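Local coordinates for protein PA0821 (Pseudomonas aeruginosa, PDB 7DRG) that probably acts as the immunity protein (antitoxin) that neutralises a putative VRR-NUC domain-containing effector of the type VI secretion system, at residues G245-L250 with D266-Q271. Numbering follows the deposited sequence.
Sequences GGLDAL and DGVVIQ
Leu-247 and Leu-250, on the first turn of helix 247-251, face Val-268 and Ile-270 of strand 267-272, with the backbones well separated: the CA atoms of Leu-247 and Val-268 are 8.4 Å apart, those of Leu-250 and Ile-270 9.8 Å. At this spacing the contact is made by side-chain ends, with no backbone hydrogen bond between the segments. Helix 247-251 starts right after the end of helix 238-243, where Gly-245 closes the preceding helix in a Schellman motif, with phi at 111°, and Gly-246 follows as N-cap, also with positive phi. The new turn is closed by Leu-250 N bonding to Gly-246 O at 3.1 Å.

Two methyl-to-methyl contacts carry the interface, which buries just 122 Å² in total. Leu-247 reaches Val-268 CG2 with its CD1 at 4.3 Å. Three residues on, Leu-250 CD1 meets Ile-270 CD1 at 4.2 Å, the two side chains crossing at about a right angle. Ile-270 sends CG1 away from its carbonyl carbon (chi1 -55°) and extends it further (chi2 173°), which brings CD1 forward as the touching end. These separations are those of loose van der Waals packing, completed by neighbours: Phe-261 of strand 259-264 touches both Leu-247 and Ile-270, while Leu-241 of helix 238-243 touches Leu-250 and Val-268.

On the strand's other face, Val-269 packs against Phe-166 and Ile-167 of helix 161-173. Strand 267-272 is itself held between antiparallel neighbours 233-237 and 259-264, so the contact is helix-on-sheet packing, in which leucines spaced i, i+3 on a short helix meet alternate residues of a strand with helix 161-173 packed on its other face.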
loop_
_atom_site.group_PDB
_atom_site.type_symbol
_atom_site.label_atom_id
_atom_site.label_comp_id
_atom_site.label_asym_id
_atom_site.label_seq_id
_atom_site.Cartn_x
_atom_site.Cartn_y
_atom_site.Cartn_z
ATOM N N GLY B 245 18.441 26.355 -15.046
ATOM C CA GLY B 245 19.736 26.940 -14.772
ATOM C C GLY B 245 20.780 26.697 -15.839
ATOM O O GLY B 245 21.863 27.289 -15.763
ATOM N N GLY B 246 20.495 25.864 -16.833
ATOM C CA GLY B 246 21.474 25.528 -17.845
ATOM C C GLY B 246 22.251 24.268 -17.501
ATOM O O GLY B 246 22.280 23.805 -16.363
ATOM N N LEU B 247 22.902 23.715 -18.527
ATOM C CA LEU B 247 23.590 22.437 -18.366
ATOM C C LEU B 247 24.771 22.551 -17.405
ATOM O O LEU B 247 25.007 21.643 -16.599
ATOM C CB LEU B 247 24.042 21.914 -19.729
ATOM C CG LEU B 247 24.570 20.479 -19.793
ATOM C CD1 LEU B 247 23.604 19.499 -19.132
ATOM C CD2 LEU B 247 24.835 20.083 -21.242
ATOM N N ASP B 248 25.521 23.653 -17.469
ATOM C CA ASP B 248 26.635 23.844 -16.542
ATOM C C ASP B 248 26.157 23.808 -15.096
ATOM O O ASP B 248 26.755 23.138 -14.245
ATOM C CB ASP B 248 27.348 25.166 -16.834
ATOM C CG ASP B 248 28.123 25.140 -18.138
ATOM O OD1 ASP B 248 28.475 24.033 -18.601
ATOM O OD2 ASP B 248 28.385 26.228 -18.697
ATOM N N ALA B 249 25.065 24.518 -14.801
ATOM C CA ALA B 249 24.570 24.586 -13.431
ATOM C C ALA B 249 24.045 23.239 -12.944
ATOM O O ALA B 249 24.092 22.961 -11.741
ATOM C CB ALA B 249 23.480 25.651 -13.324
ATOM N N LEU B 250 23.544 22.394 -13.851
ATOM C CA LEU B 250 23.052 21.083 -13.430
ATOM C C LEU B 250 24.198 20.115 -13.161
ATOM O O LEU B 250 24.164 19.368 -12.177
ATOM C CB LEU B 250 22.109 20.501 -14.486
ATOM C CG LEU B 250 20.709 21.107 -14.578
ATOM C CD1 LEU B 250 19.915 20.419 -15.678
ATOM C CD2 LEU B 250 19.982 20.995 -13.240
ATOM N N ASP B 266 18.303 19.237 -29.477
ATOM C CA ASP B 266 17.795 20.455 -28.856
ATOM C C ASP B 266 17.333 20.202 -27.425
ATOM O O ASP B 266 16.326 20.747 -26.967
ATOM C CB ASP B 266 16.657 21.053 -29.676
ATOM C CG ASP B 266 15.409 20.215 -29.614
ATOM O OD1 ASP B 266 15.524 18.992 -29.835
ATOM O OD2 ASP B 266 14.329 20.767 -29.307
ATOM N N GLY B 267 18.076 19.373 -26.707
ATOM C CA GLY B 267 17.772 19.110 -25.317
ATOM C C GLY B 267 18.793 18.148 -24.763
ATOM O O GLY B 267 19.797 17.839 -25.412
ATOM N N VAL B 268 18.521 17.658 -23.555
ATOM C CA VAL B 268 19.428 16.736 -22.888
ATOM C C VAL B 268 18.613 15.640 -22.212
ATOM O O VAL B 268 17.488 15.867 -21.756
ATOM C CB VAL B 268 20.334 17.474 -21.872
ATOM C CG1 VAL B 268 19.516 18.068 -20.732
ATOM C CG2 VAL B 268 21.437 16.555 -21.347
ATOM N N VAL B 269 19.174 14.434 -22.189
ATOM C CA VAL B 269 18.679 13.350 -21.345
ATOM C C VAL B 269 19.660 13.163 -20.199
ATOM O O VAL B 269 20.874 13.045 -20.418
ATOM C CB VAL B 269 18.497 12.036 -22.123
ATOM C CG1 VAL B 269 18.124 10.894 -21.150
ATOM C CG2 VAL B 269 17.427 12.189 -23.176
ATOM N N ILE B 270 19.138 13.143 -18.982
ATOM C CA ILE B 270 19.925 12.915 -17.775
ATOM C C ILE B 270 19.690 11.481 -17.330
ATOM O O ILE B 270 18.541 11.044 -17.226
ATOM C CB ILE B 270 19.537 13.903 -16.665
ATOM C CG1 ILE B 270 19.647 15.342 -17.168
ATOM C CG2 ILE B 270 20.396 13.678 -15.413
ATOM C CD1 ILE B 270 19.137 16.374 -16.196
ATOM N N GLN B 271 20.773 10.748 -17.078
ATOM C CA GLN B 271 20.701 9.395 -16.537
ATOM C C GLN B 271 21.065 9.461 -15.060
ATOM O O GLN B 271 22.176 9.872 -14.711
ATOM C CB GLN B 271 21.639 8.448 -17.290
ATOM C CG GLN B 271 21.731 7.053 -16.661
ATOM C CD GLN B 271 22.685 6.125 -17.404
ATOM O OE1 GLN B 271 23.066 6.389 -18.549
ATOM N NE2 GLN B 271 23.061 5.025 -16.762
#